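Local structure of multi-copper Oxidase CueO (Ochrobactrum, 6EVG) at residues E74-V80 / W115-I121; V215-I219 / L307-K313; F252-P256 / P315-P321. The protein is a laccase-like multicopper oxidase that probably couples oxidation of phenolic substrates to reduction of oxygen, with activity towards lignin model compounds and lignosulfonate. One frame throughout, in Å; residues are numbered along the deposited sequence.

Interaction 1 of 3, residues E74-V80 / W115-I121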
ATOM      1  N   GLU A  74      19.223  -8.686   8.892  1.00 14.99           N
ATOM      2  CA  GLU A  74      19.879  -7.653   9.660  1.00 14.76           C
ATOM      3  C   GLU A  74      18.969  -7.052  10.751  1.00 12.72           C
ATOM      4  O   GLU A  74      17.749  -7.112  10.656  1.00 13.26           O
ATOM      5  CB  GLU A  74      20.564  -6.575   8.846  1.00 19.01           C
ATOM      6  CG  GLU A  74      19.686  -5.548   8.230  1.00 19.54           C
ATOM      7  CD  GLU A  74      20.375  -4.408   7.328  1.00 18.68           C
ATOM      8  OE1 GLU A  74      21.486  -3.816   7.699  1.00 23.77           O
ATOM      9  OE2 GLU A  74      19.786  -4.052   6.276  1.00 15.87           O
ATOM     10  N   THR A  75      19.587  -6.427  11.717  1.00 12.67           N
ATOM     11  CA  THR A  75      18.884  -5.671  12.777  1.00 13.06           C
ATOM     12  C   THR A  75      19.078  -4.185  12.518  1.00 12.62           C
ATOM     13  O   THR A  75      20.199  -3.716  12.297  1.00 14.74           O
ATOM     14  CB  THR A  75      19.416  -6.000  14.186  1.00 16.20           C
ATOM     15  OG1 THR A  75      19.301  -7.394  14.403  1.00 18.83           O
ATOM     16  CG2 THR A  75      18.609  -5.283  15.286  1.00 19.12           C
ATOM     17  N   VAL A  76      17.973  -3.440  12.535  1.00 11.60           N
ATOM     18  CA  VAL A  76      17.945  -2.027  12.224  1.00 11.47           C
ATOM     19  C   VAL A  76      17.146  -1.286  13.265  1.00 10.20           C
ATOM     20  O   VAL A  76      16.083  -1.749  13.709  1.00 12.36           O
ATOM     21  CB  VAL A  76      17.293  -1.782  10.846  1.00 12.81           C
ATOM     22  CG1 VAL A  76      15.876  -2.273  10.679  1.00 16.44           C
ATOM     23  CG2 VAL A  76      17.229  -0.339  10.411  1.00 13.99           C
ATOM     24  N   THR A  77      17.627  -0.104  13.635  1.00  9.10           N
ATOM     25  CA  THR A  77      16.859   0.830  14.441  1.00  9.32           C
ATOM     26  C   THR A  77      16.109   1.771  13.490  1.00  8.80           C
ATOM     27  O   THR A  77      16.764   2.510  12.727  1.00  9.81           O
ATOM     28  CB  THR A  77      17.715   1.617  15.382  1.00 10.23           C
ATOM     29  OG1 THR A  77      18.380   0.707  16.272  1.00 12.67           O
ATOM     30  CG2 THR A  77      16.881   2.610  16.192  1.00 11.26           C
ATOM     31  N   LEU A  78      14.780   1.737  13.524  1.00  8.67           N
ATOM     32  CA  LEU A  78      13.951   2.657  12.732  1.00  8.58           C
ATOM     33  C   LEU A  78      13.651   3.852  13.620  1.00  9.02           C
ATOM     34  O   LEU A  78      12.760   3.812  14.459  1.00 10.50           O
ATOM     35  CB  LEU A  78      12.684   1.946  12.247  1.00  9.01           C
ATOM     36  CG  LEU A  78      12.926   0.760  11.309  1.00 10.30           C
ATOM     37  CD1 LEU A  78      11.652  -0.011  11.040  1.00 10.82           C
ATOM     38  CD2 LEU A  78      13.568   1.183   9.992  1.00 11.81           C
ATOM     39  N   SER A  79      14.483   4.887  13.475  1.00  9.10           N
ATOM     40  CA  SER A  79      14.458   6.048  14.353  1.00  9.87           C
ATOM     41  C   SER A  79      13.513   7.074  13.794  1.00  9.84           C
ATOM     42  O   SER A  79      13.878   7.817  12.854  1.00 12.86           O
ATOM     43  CB  SER A  79      15.841   6.629  14.513  1.00 11.33           C
ATOM     44  OG  SER A  79      15.838   7.729  15.362  1.00 14.65           O
ATOM     45  N   VAL A  80      12.290   7.170  14.344  1.00  8.83           N
ATOM     46  CA  VAL A  80      11.233   8.027  13.836  1.00  8.76           C
ATOM     47  C   VAL A  80      11.140   9.269  14.712  1.00  9.95           C
ATOM     48  O   VAL A  80      10.954   9.180  15.926  1.00 15.41           O
ATOM     49  CB  VAL A  80       9.887   7.313  13.806  1.00  9.24           C
ATOM     50  CG1 VAL A  80       8.812   8.211  13.186  1.00  9.53           C
ATOM     51  CG2 VAL A  80       9.987   5.983  13.037  1.00  9.57           C
ATOM     52  N   TRP A 115      10.484   7.897  18.441  1.00  9.32           N
ATOM     53  CA  TRP A 115      10.133   6.470  18.654  1.00  9.17           C
ATOM     54  C   TRP A 115      11.156   5.686  17.867  1.00  8.86           C
ATOM     55  O   TRP A 115      11.299   5.920  16.650  1.00  9.85           O
ATOM     56  CB  TRP A 115       8.713   6.237  18.107  1.00 10.55           C
ATOM     57  CG  TRP A 115       8.229   4.821  18.077  1.00 11.66           C
ATOM     58  CD1 TRP A 115       8.107   3.990  19.102  1.00 13.45           C
ATOM     59  CD2 TRP A 115       7.683   4.121  16.914  1.00 11.92           C
ATOM     60  NE1 TRP A 115       7.552   2.762  18.648  1.00 12.77           N
ATOM     61  CE2 TRP A 115       7.255   2.860  17.315  1.00 13.54           C
ATOM     62  CE3 TRP A 115       7.567   4.464  15.562  1.00 13.24           C
ATOM     63  CZ2 TRP A 115       6.673   1.930  16.387  1.00 12.34           C
ATOM     64  CZ3 TRP A 115       7.011   3.570  14.662  1.00 13.82           C
ATOM     65  CH2 TRP A 115       6.564   2.351  15.079  1.00 14.66           C
ATOM     66  N   LYS A 116      11.864   4.771  18.528  1.00  9.33           N
ATOM     67  CA  LYS A 116      13.023   4.134  17.908  1.00  9.20           C
ATOM     68  C   LYS A 116      12.994   2.614  18.040  1.00  9.10           C
ATOM     69  O   LYS A 116      13.871   1.982  18.695  1.00 10.14           O
ATOM     70  CB  LYS A 116      14.304   4.690  18.517  1.00 10.74           C
ATOM     71  CG  LYS A 116      14.414   6.193  18.446  1.00 11.67           C
ATOM     72  CD  LYS A 116      15.712   6.744  18.979  1.00 15.75           C
ATOM     73  CE  LYS A 116      15.780   8.254  18.892  1.00 20.04           C
ATOM     74  NZ  LYS A 116      17.105   8.803  19.276  1.00 26.35           N
ATOM     75  N   PRO A 117      11.963   1.956  17.506  1.00  8.98           N
ATOM     76  CA  PRO A 117      11.901   0.498  17.560  1.00  8.91           C
ATOM     77  C   PRO A 117      13.098  -0.161  16.850  1.00  8.57           C
ATOM     78  O   PRO A 117      13.550   0.325  15.794  1.00  9.97           O
ATOM     79  CB  PRO A 117      10.592   0.170  16.845  1.00  9.67           C
ATOM     80  CG  PRO A 117      10.395   1.330  15.928  1.00  9.50           C
ATOM     81  CD  PRO A 117      10.867   2.535  16.694  1.00  9.02           C
ATOM     82  N   GLU A 118      13.562  -1.251  17.421  1.00  8.71           N
ATOM     83  CA  GLU A 118      14.660  -2.020  16.874  1.00  8.72           C
ATOM     84  C   GLU A 118      14.132  -3.329  16.312  1.00  9.33           C
ATOM     85  O   GLU A 118      13.554  -4.129  17.042  1.00 10.96           O
ATOM     86  CB  GLU A 118      15.682  -2.298  17.972  1.00  9.62           C
ATOM     87  CG  GLU A 118      16.263  -1.015  18.547  1.00 10.42           C
ATOM     88  CD  GLU A 118      17.197  -1.204  19.715  1.00 10.63           C
ATOM     89  OE1 GLU A 118      17.536  -2.356  20.071  1.00 11.47           O
ATOM     90  OE2 GLU A 118      17.651  -0.136  20.229  1.00 12.36           O
ATOM     91  N   VAL A 119      14.305  -3.518  15.024  1.00  9.77           N
ATOM     92  CA  VAL A 119      13.721  -4.658  14.278  1.00 10.23           C
ATOM     93  C   VAL A 119      14.783  -5.570  13.758  1.00 10.40           C
ATOM     94  O   VAL A 119      15.749  -5.130  13.153  1.00 13.55           O
ATOM     95  CB  VAL A 119      12.835  -4.141  13.103  1.00 11.82           C
ATOM     96  CG1 VAL A 119      12.358  -5.281  12.256  1.00 16.27           C
ATOM     97  CG2 VAL A 119      11.735  -3.223  13.621  1.00 11.38           C
ATOM     98  N   LYS A 120      14.540  -6.859  13.890  1.00 10.25           N
ATOM     99  CA  LYS A 120      15.373  -7.896  13.325  1.00 10.49           C
ATOM    100  C   LYS A 120      14.611  -8.499  12.165  1.00 10.37           C
ATOM    101  O   LYS A 120      13.578  -9.169  12.365  1.00 12.40           O
ATOM    102  CB  LYS A 120      15.706  -8.923  14.404  1.00 13.39           C
ATOM    103  CG  LYS A 120      16.723  -9.948  13.924  1.00 15.35           C
ATOM    104  CD  LYS A 120      17.023 -11.043  14.955  1.00 15.53           C
ATOM    105  CE  LYS A 120      17.797 -10.591  16.118  1.00 15.53           C
ATOM    106  NZ  LYS A 120      18.117 -11.713  17.033  1.00 14.71           N
ATOM    107  N   ILE A 121      15.067  -8.259  10.960  1.00  9.66           N
ATOM    108  CA  ILE A 121      14.329  -8.641   9.736  1.00  9.92           C
ATOM    109  C   ILE A 121      14.484 -10.127   9.439  1.00  9.82           C
ATOM    110  O   ILE A 121      15.601 -10.619   9.360  1.00 10.72           O
ATOM    111  CB  ILE A 121      14.843  -7.806   8.560  1.00 10.98           C
ATOM    112  CG1 ILE A 121      14.752  -6.282   8.815  1.00 13.47           C
ATOM    113  CG2 ILE A 121      14.130  -8.212   7.290  1.00 11.73           C
ATOM    114  CD1 ILE A 121      13.390  -5.713   8.951  1.00 17.01           C
TER
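Segment 115-121 runs antiparallel to segment 74-80, and six backbone hydrogen bonds join them. Trp115 starts the pairing with two: its N donates to Val80 O at 2.9 Å and its O accepts from Val80 N at 2.8 Å. The side chains of this hydrogen-bonded pair meet on one face of the sheet, where Val80 CG2 lies 3.8 Å from Trp115 CE3, and the Trp115 ring lies nearly parallel to that of Trp92. Lys116 stretches its aliphatic chain past Ser79, bringing Lys116 CE to 3.6 Å from Ser79 OG. Pro117 interrupts the pattern without shifting the register. Its O accepts a bond from Leu78 N at 2.9 Å, but Pro117 has no N-H to return to Leu78 O; Lys116 CA still makes a CA-H...O contact with that oxygen at 3.5 Å. Glu118 faces Thr77 as a non-hydrogen-bonded pair, its CG 3.6 Å from Thr77 OG1. Val119 restores two-way bonding: Val119 N donates to Val76 O at 2.8 Å and Val76 N to Val119 O at 2.9 Å; Val119 CG2 also lies 4.1 Å from Leu78 CD1. Lys120 pairs with Thr75, on the same polar face as Thr77 and Glu118, and Ile121 N closes the series on Glu74 O at 2.9 Å. Strand 75-82 bonds strand 36-46 along its other side, and strand 114-120 is one of the two edge strands of this four-stranded sheet. The valine-bearing face meets Leu70 and Trp92 of the second sheet, the two-layer β-sandwich packing of a cupredoxin domain, here the N-terminal one of a multicopper oxidase.

Interaction 2 of 3, residues V215-I219 / L307-K313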
ATOM      1  N   VAL A 215      14.137   5.310 -19.703  1.00 11.51           N
ATOM      2  CA  VAL A 215      14.457   3.924 -19.366  1.00 11.08           C
ATOM      3  C   VAL A 215      15.391   3.350 -20.420  1.00 11.46           C
ATOM      4  O   VAL A 215      15.382   3.800 -21.592  1.00 12.35           O
ATOM      5  CB  VAL A 215      13.192   3.049 -19.240  1.00 12.82           C
ATOM      6  CG1 VAL A 215      12.416   3.405 -17.966  1.00 14.05           C
ATOM      7  CG2 VAL A 215      12.316   3.136 -20.477  1.00 14.23           C
ATOM      8  N   PRO A 216      16.204   2.351 -20.062  1.00 11.10           N
ATOM      9  CA  PRO A 216      16.981   1.621 -21.066  1.00 11.72           C
ATOM     10  C   PRO A 216      16.083   0.791 -21.977  1.00 11.76           C
ATOM     11  O   PRO A 216      14.961   0.439 -21.605  1.00 11.50           O
ATOM     12  CB  PRO A 216      17.913   0.750 -20.216  1.00 12.85           C
ATOM     13  CG  PRO A 216      17.083   0.528 -18.953  1.00 14.42           C
ATOM     14  CD  PRO A 216      16.341   1.765 -18.718  1.00 11.80           C
ATOM     15  N   ALA A 217      16.626   0.440 -23.150  1.00 12.43           N
ATOM     16  CA  ALA A 217      15.959  -0.460 -24.070  1.00 12.69           C
ATOM     17  C   ALA A 217      16.209  -1.894 -23.628  1.00 12.79           C
ATOM     18  O   ALA A 217      16.913  -2.663 -24.271  1.00 16.05           O
ATOM     19  CB  ALA A 217      16.444  -0.228 -25.490  1.00 14.55           C
ATOM     20  N   SER A 218      15.559  -2.273 -22.526  1.00 11.61           N
ATOM     21  CA  SER A 218      15.761  -3.546 -21.888  1.00 10.92           C
ATOM     22  C   SER A 218      14.532  -3.845 -21.005  1.00 10.28           C
ATOM     23  O   SER A 218      13.557  -3.104 -21.011  1.00 11.19           O
ATOM     24  CB  SER A 218      17.081  -3.542 -21.091  1.00 12.28           C
ATOM     25  OG  SER A 218      17.017  -2.623 -20.025  1.00 12.81           O
ATOM     26  N   ILE A 219      14.665  -4.886 -20.215  1.00  9.72           N
ATOM     27  CA  ILE A 219      13.596  -5.238 -19.236  1.00 10.06           C
ATOM     28  C   ILE A 219      13.760  -4.356 -18.001  1.00  9.35           C
ATOM     29  O   ILE A 219      14.842  -4.267 -17.392  1.00 10.40           O
ATOM     30  CB  ILE A 219      13.717  -6.721 -18.842  1.00 11.43           C
ATOM     31  CG1 ILE A 219      13.725  -7.685 -19.983  1.00 15.53           C
ATOM     32  CG2 ILE A 219      12.618  -7.062 -17.810  1.00 12.25           C
ATOM     33  CD1 ILE A 219      12.557  -7.641 -20.796  1.00 17.28           C
ATOM     34  N   LEU A 307      21.794   4.358 -22.722  1.00 19.90           N
ATOM     35  CA  LEU A 307      21.930   3.419 -21.667  1.00 18.14           C
ATOM     36  C   LEU A 307      22.024   1.980 -22.166  1.00 19.44           C
ATOM     37  O   LEU A 307      21.276   1.584 -23.032  1.00 25.63           O
ATOM     38  CB  LEU A 307      20.735   3.534 -20.732  1.00 20.24           C
ATOM     39  CG  LEU A 307      20.247   4.948 -20.374  1.00 24.35           C
ATOM     40  CD1 LEU A 307      19.006   4.817 -19.572  1.00 26.10           C
ATOM     41  CD2 LEU A 307      21.316   5.783 -19.688  1.00 26.46           C
ATOM     42  N   GLN A 308      22.943   1.193 -21.602  1.00 17.70           N
ATOM     43  CA  GLN A 308      23.033  -0.267 -21.912  1.00 18.08           C
ATOM     44  C   GLN A 308      22.314  -1.004 -20.812  1.00 17.47           C
ATOM     45  O   GLN A 308      22.812  -1.079 -19.673  1.00 18.21           O
ATOM     46  CB  GLN A 308      24.511  -0.661 -22.036  1.00 20.58           C
ATOM     47  CG  GLN A 308      24.668  -2.190 -22.224  1.00 24.76           C
ATOM     48  CD  GLN A 308      26.071  -2.633 -22.584  1.00 32.14           C
ATOM     49  OE1 GLN A 308      26.678  -2.059 -23.468  1.00 42.33           O
ATOM     50  NE2 GLN A 308      26.565  -3.706 -21.939  1.00 40.26           N
ATOM     51  N   GLY A 309      21.139  -1.540 -21.046  1.00 17.25           N
ATOM     52  CA  GLY A 309      20.316  -2.183 -19.983  1.00 16.15           C
ATOM     53  C   GLY A 309      20.831  -3.593 -19.694  1.00 15.54           C
ATOM     54  O   GLY A 309      21.270  -4.288 -20.594  1.00 19.14           O
ATOM     55  N   LYS A 310      20.845  -3.981 -18.437  1.00 15.10           N
ATOM     56  CA  LYS A 310      21.437  -5.235 -18.013  1.00 16.57           C
ATOM     57  C   LYS A 310      20.640  -6.506 -18.295  1.00 15.08           C
ATOM     58  O   LYS A 310      21.206  -7.533 -18.548  1.00 17.73           O
ATOM     59  CB  LYS A 310      21.789  -5.186 -16.515  1.00 20.01           C
ATOM     60  CG  LYS A 310      23.059  -4.395 -16.149  1.00 32.78           C
ATOM     61  CD  LYS A 310      23.293  -4.324 -14.619  1.00 36.43           C
ATOM     62  CE  LYS A 310      24.670  -3.806 -14.202  1.00 34.57           C
ATOM     63  NZ  LYS A 310      24.846  -3.352 -12.784  1.00 16.04           N
ATOM     64  N   VAL A 311      19.315  -6.428 -18.203  1.00 13.35           N
ATOM     65  CA  VAL A 311      18.445  -7.609 -18.291  1.00 13.31           C
ATOM     66  C   VAL A 311      17.674  -7.612 -19.605  1.00 12.15           C
ATOM     67  O   VAL A 311      16.948  -6.650 -19.878  1.00 13.07           O
ATOM     68  CB  VAL A 311      17.457  -7.698 -17.097  1.00 12.61           C
ATOM     69  CG1 VAL A 311      16.568  -8.923 -17.221  1.00 12.65           C
ATOM     70  CG2 VAL A 311      18.249  -7.670 -15.803  1.00 14.38           C
ATOM     71  N   THR A 312      17.853  -8.645 -20.424  1.00 12.97           N
ATOM     72  CA  THR A 312      17.224  -8.701 -21.741  1.00 15.83           C
ATOM     73  C   THR A 312      16.195  -9.837 -21.865  1.00 16.92           C
ATOM     74  O   THR A 312      15.343  -9.779 -22.764  1.00 23.71           O
ATOM     75  CB  THR A 312      18.268  -8.749 -22.836  1.00 19.89           C
ATOM     76  OG1 THR A 312      19.085  -9.891 -22.679  1.00 22.80           O
ATOM     77  CG2 THR A 312      19.165  -7.534 -22.821  1.00 22.68           C
ATOM     78  N   LYS A 313      16.294 -10.861 -21.019  1.00 15.88           N
ATOM     79  CA  LYS A 313      15.406 -11.987 -21.054  1.00 17.38           C
ATOM     80  C   LYS A 313      14.430 -11.909 -19.877  1.00 14.35           C
ATOM     81  O   LYS A 313      14.801 -11.439 -18.841  1.00 14.72           O
ATOM     82  CB  LYS A 313      16.202 -13.311 -20.934  1.00 23.57           C
ATOM     83  CG  LYS A 313      17.209 -13.517 -22.085  1.00 29.68           C
ATOM     84  CD  LYS A 313      16.525 -13.481 -23.462  1.00 40.06           C
ATOM     85  CE  LYS A 313      17.414 -14.039 -24.577  1.00 43.17           C
ATOM     86  NZ  LYS A 313      17.194 -13.328 -25.874  1.00 44.56           N
TER
HETATM   87  O   HOH W   1      19.731  -1.507 -23.517  1.00 27.08           O
HETATM   88  O   HOH W   2      17.584  -4.093 -17.620  1.00 11.57           O
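An inverse gamma turn centred on Ala217 joins strand 212-215 to strand 219-226 in the second cupredoxin domain, and the irregular segment 307-313, on its way out of that domain, packs along it. Val215 still belongs to the sheet, bonded through its backbone to Val302 and Asp304. Pro216 turns its ring toward segment 307-313: Pro216 CB lies 4.0 Å from Leu307 CB and 3.8 Å from Gly309 CA. At Ala217 the turn is closed by a weak bond from Ser218 N to Pro216 O, 2.9 Å, while Ala217 O is linked weakly, at 3.1 Å, to a water that accepts from Gly309 N at 2.8 Å. Ser218 puts OG 3.3 Å from Gly309 CA, in the space a side chain there would occupy, and a second water bridges this OG (2.9 Å) to Val311 N (3.0 Å). Ile219 rests CB against Val311 CG1 at 4.0 Å, and Ile219 N donates to Val311 O at 2.9 Å, the single direct hydrogen bond between the two segments.

Interaction 3 of 3, residues F252-P256 / P315-P321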
ATOM      1  N   PHE A 252       7.436 -12.770  -4.101  1.00  8.14           N
ATOM      2  CA  PHE A 252       7.416 -13.333  -5.462  1.00  8.58           C
ATOM      3  C   PHE A 252       6.361 -14.388  -5.603  1.00  9.24           C
ATOM      4  O   PHE A 252       6.015 -15.141  -4.678  1.00 10.71           O
ATOM      5  CB  PHE A 252       8.796 -13.863  -5.824  1.00  9.65           C
ATOM      6  CG  PHE A 252       9.863 -12.837  -5.846  1.00  9.60           C
ATOM      7  CD1 PHE A 252       9.779 -11.727  -6.693  1.00  9.61           C
ATOM      8  CD2 PHE A 252      10.968 -12.889  -4.949  1.00 11.08           C
ATOM      9  CE1 PHE A 252      10.740 -10.762  -6.703  1.00 11.11           C
ATOM     10  CE2 PHE A 252      11.928 -11.880  -4.977  1.00 12.03           C
ATOM     11  CZ  PHE A 252      11.819 -10.821  -5.841  1.00 12.57           C
ATOM     12  N   ILE A 253       5.906 -14.507  -6.861  1.00 10.01           N
ATOM     13  CA  ILE A 253       5.064 -15.651  -7.280  1.00 11.55           C
ATOM     14  C   ILE A 253       5.900 -16.601  -8.095  1.00 11.10           C
ATOM     15  O   ILE A 253       6.777 -16.193  -8.851  1.00 11.79           O
ATOM     16  CB  ILE A 253       3.807 -15.279  -7.969  1.00 12.96           C
ATOM     17  CG1 ILE A 253       4.065 -14.389  -9.142  1.00 11.83           C
ATOM     18  CG2 ILE A 253       2.802 -14.718  -6.985  1.00 16.71           C
ATOM     19  CD1 ILE A 253       2.872 -14.285 -10.120  1.00 13.99           C
ATOM     20  N   GLY A 254       5.606 -17.881  -7.900  1.00 11.97           N
ATOM     21  CA  GLY A 254       6.395 -18.905  -8.562  1.00 12.94           C
ATOM     22  C   GLY A 254       6.348 -18.880 -10.077  1.00 11.28           C
ATOM     23  O   GLY A 254       7.361 -19.104 -10.717  1.00 11.86           O
ATOM     24  N   ASN A 255       5.163 -18.554 -10.609  1.00 11.34           N
ATOM     25  CA  ASN A 255       4.929 -18.516 -12.068  1.00 11.94           C
ATOM     26  C   ASN A 255       4.452 -17.134 -12.483  1.00 10.44           C
ATOM     27  O   ASN A 255       3.268 -16.905 -12.602  1.00 12.38           O
ATOM     28  CB  ASN A 255       3.929 -19.619 -12.427  1.00 13.31           C
ATOM     29  CG  ASN A 255       4.352 -20.987 -11.847  1.00 13.68           C
ATOM     30  OD1 ASN A 255       5.486 -21.412 -11.992  1.00 13.52           O
ATOM     31  ND2 ASN A 255       3.449 -21.654 -11.198  1.00 16.34           N
ATOM     32  N   PRO A 256       5.404 -16.202 -12.702  1.00 10.57           N
ATOM     33  CA  PRO A 256       5.048 -14.832 -13.126  1.00 11.29           C
ATOM     34  C   PRO A 256       4.025 -14.855 -14.263  1.00 10.46           C
ATOM     35  O   PRO A 256       4.106 -15.684 -15.227  1.00 11.38           O
ATOM     36  CB  PRO A 256       6.360 -14.246 -13.590  1.00 13.23           C
ATOM     37  CG  PRO A 256       7.384 -14.895 -12.692  1.00 13.71           C
ATOM     38  CD  PRO A 256       6.845 -16.332 -12.451  1.00 11.42           C
ATOM     39  N   PRO A 315      12.254 -13.647 -16.861  1.00 13.47           N
ATOM     40  CA  PRO A 315      12.162 -14.831 -16.059  1.00 13.86           C
ATOM     41  C   PRO A 315      10.772 -15.513 -16.168  1.00 12.81           C
ATOM     42  O   PRO A 315       9.757 -14.816 -16.189  1.00 15.74           O
ATOM     43  CB  PRO A 315      12.366 -14.281 -14.639  1.00 16.46           C
ATOM     44  CG  PRO A 315      11.798 -12.921 -14.672  1.00 17.23           C
ATOM     45  CD  PRO A 315      12.119 -12.420 -16.043  1.00 14.67           C
ATOM     46  N   ASP A 316      10.804 -16.846 -16.231  1.00 13.10           N
ATOM     47  CA  ASP A 316       9.567 -17.640 -16.224  1.00 12.69           C
ATOM     48  C   ASP A 316       9.219 -18.252 -14.911  1.00 12.59           C
ATOM     49  O   ASP A 316       8.050 -18.528 -14.683  1.00 13.09           O
ATOM     50  CB  ASP A 316       9.680 -18.760 -17.250  1.00 14.96           C
ATOM     51  CG  ASP A 316       9.700 -18.262 -18.690  1.00 14.03           C
ATOM     52  OD1 ASP A 316       9.125 -17.184 -19.001  1.00 16.16           O
ATOM     53  OD2 ASP A 316      10.292 -19.024 -19.475  1.00 17.83           O
ATOM     54  N   ARG A 317      10.210 -18.475 -14.058  1.00 12.52           N
ATOM     55  CA  ARG A 317       9.961 -19.127 -12.782  1.00 13.18           C
ATOM     56  C   ARG A 317      10.751 -18.413 -11.664  1.00 12.54           C
ATOM     57  O   ARG A 317      11.854 -18.026 -11.882  1.00 16.07           O
ATOM     58  CB  ARG A 317      10.349 -20.626 -12.817  1.00 17.33           C
ATOM     59  CG  ARG A 317       9.844 -21.395 -11.597  1.00 22.92           C
ATOM     60  CD  ARG A 317       9.849 -22.898 -11.784  1.00 30.08           C
ATOM     61  NE  ARG A 317      11.184 -23.340 -11.963  1.00 41.79           N
ATOM     62  CZ  ARG A 317      11.786 -24.106 -11.084  1.00 37.38           C
ATOM     63  NH1 ARG A 317      11.160 -24.432  -9.969  1.00 27.62           N
ATOM     64  NH2 ARG A 317      12.998 -24.523 -11.318  1.00 29.80           N
ATOM     65  N   LEU A 318      10.095 -18.221 -10.522  1.00 12.13           N
ATOM     66  CA  LEU A 318      10.711 -17.636  -9.348  1.00 11.60           C
ATOM     67  C   LEU A 318      10.445 -18.528  -8.141  1.00 12.16           C
ATOM     68  O   LEU A 318       9.648 -19.476  -8.210  1.00 15.04           O
ATOM     69  CB  LEU A 318      10.177 -16.219  -9.127  1.00 10.73           C
ATOM     70  CG  LEU A 318      10.501 -15.209 -10.225  1.00 11.29           C
ATOM     71  CD1 LEU A 318       9.738 -13.937  -9.982  1.00 11.93           C
ATOM     72  CD2 LEU A 318      11.999 -14.947 -10.345  1.00 12.95           C
ATOM     73  N   ASP A 319      11.021 -18.166  -6.988  1.00 13.51           N
ATOM     74  CA  ASP A 319      10.837 -18.863  -5.732  1.00 13.58           C
ATOM     75  C   ASP A 319       9.635 -18.295  -4.981  1.00 15.29           C
ATOM     76  O   ASP A 319       9.774 -17.443  -4.128  1.00 23.12           O
ATOM     77  CB  ASP A 319      12.109 -18.729  -4.892  1.00 14.67           C
ATOM     78  CG  ASP A 319      12.553 -17.273  -4.653  1.00 15.97           C
ATOM     79  OD1 ASP A 319      12.594 -16.488  -5.621  1.00 17.86           O
ATOM     80  OD2 ASP A 319      12.929 -16.910  -3.506  1.00 18.11           O
ATOM     81  N   GLY A 320       8.475 -18.751  -5.262  1.00 17.59           N
ATOM     82  CA  GLY A 320       7.275 -18.325  -4.590  1.00 17.11           C
ATOM     83  C   GLY A 320       6.680 -19.483  -3.826  1.00 16.89           C
ATOM     84  O   GLY A 320       7.185 -20.608  -3.863  1.00 20.08           O
ATOM     85  N   PRO A 321       5.582 -19.235  -3.089  1.00 14.66           N
ATOM     86  CA  PRO A 321       4.913 -20.245  -2.348  1.00 16.00           C
ATOM     87  C   PRO A 321       4.229 -21.271  -3.267  1.00 17.44           C
ATOM     88  O   PRO A 321       3.870 -20.977  -4.396  1.00 17.13           O
ATOM     89  CB  PRO A 321       3.939 -19.473  -1.496  1.00 17.07           C
ATOM     90  CG  PRO A 321       3.640 -18.263  -2.280  1.00 14.75           C
ATOM     91  CD  PRO A 321       4.954 -17.922  -2.914  1.00 14.28           C
TER
HETATM   92  O   HOH W   3       3.747 -18.639  -5.878  1.00 19.14           O
HETATM   93  O   HOH W   4       5.389 -18.201 -15.448  1.00 13.89           O
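One direct hydrogen bond joins the segments, from Leu318 N to Gly254 O at 2.9 Å, formed where strand 251-259 turns a corner. Two CA-H...O contacts flank it, Arg317 CA to Gly254 O and Gly254 CA to Leu318 O, both 3.3 Å. Bridging waters extend the polar link in both directions: one connects Gly254 N with Pro321 O, the other Pro256 O with Asp316 O, every leg being 2.8 Å. Apolar packing centres on Leu318: Leu318 CD1 fits between Phe252 CD1, at 4.0 Å, and Pro256 CG, at 3.7 Å. Close backbone approach completes the contact: Gly320, lacking a side chain, brings its CA within 3.4 Å of Phe252 O. Asp319 OD1 lies 4.0 Å from Phe252 CD2 and forms a salt bridge with Arg160. Strand 251-259, which bends at this corner, is one of the two edge strands of a seven-stranded sheet in the second cupredoxin domain, and the irregular chain 315-321 lies across the bend, with Leu318 reaching Val246 of the adjoining strand 243-248.

How the interactions relate
Interactions 2 and 3 are consecutive parts of one path: segments 307-313 and 315-321, a single residue apart, belong to the long loop that leaves strand 295-303 and leads to strand 332-336 in the next domain. First this chain follows the turn at 215-219, then the corner at 252-256, so the two contacts alternate in sequence, with centres 21 Å apart. Interaction 1 is separate, confined to the N-terminal domain; its nearest atoms are about 13 Å from those of interaction 3 and about 20 Å from those of interaction 2. None of the three supplies a ligand to the copper bound by His434, Cys490 and His495, which lies in the C-terminal domain.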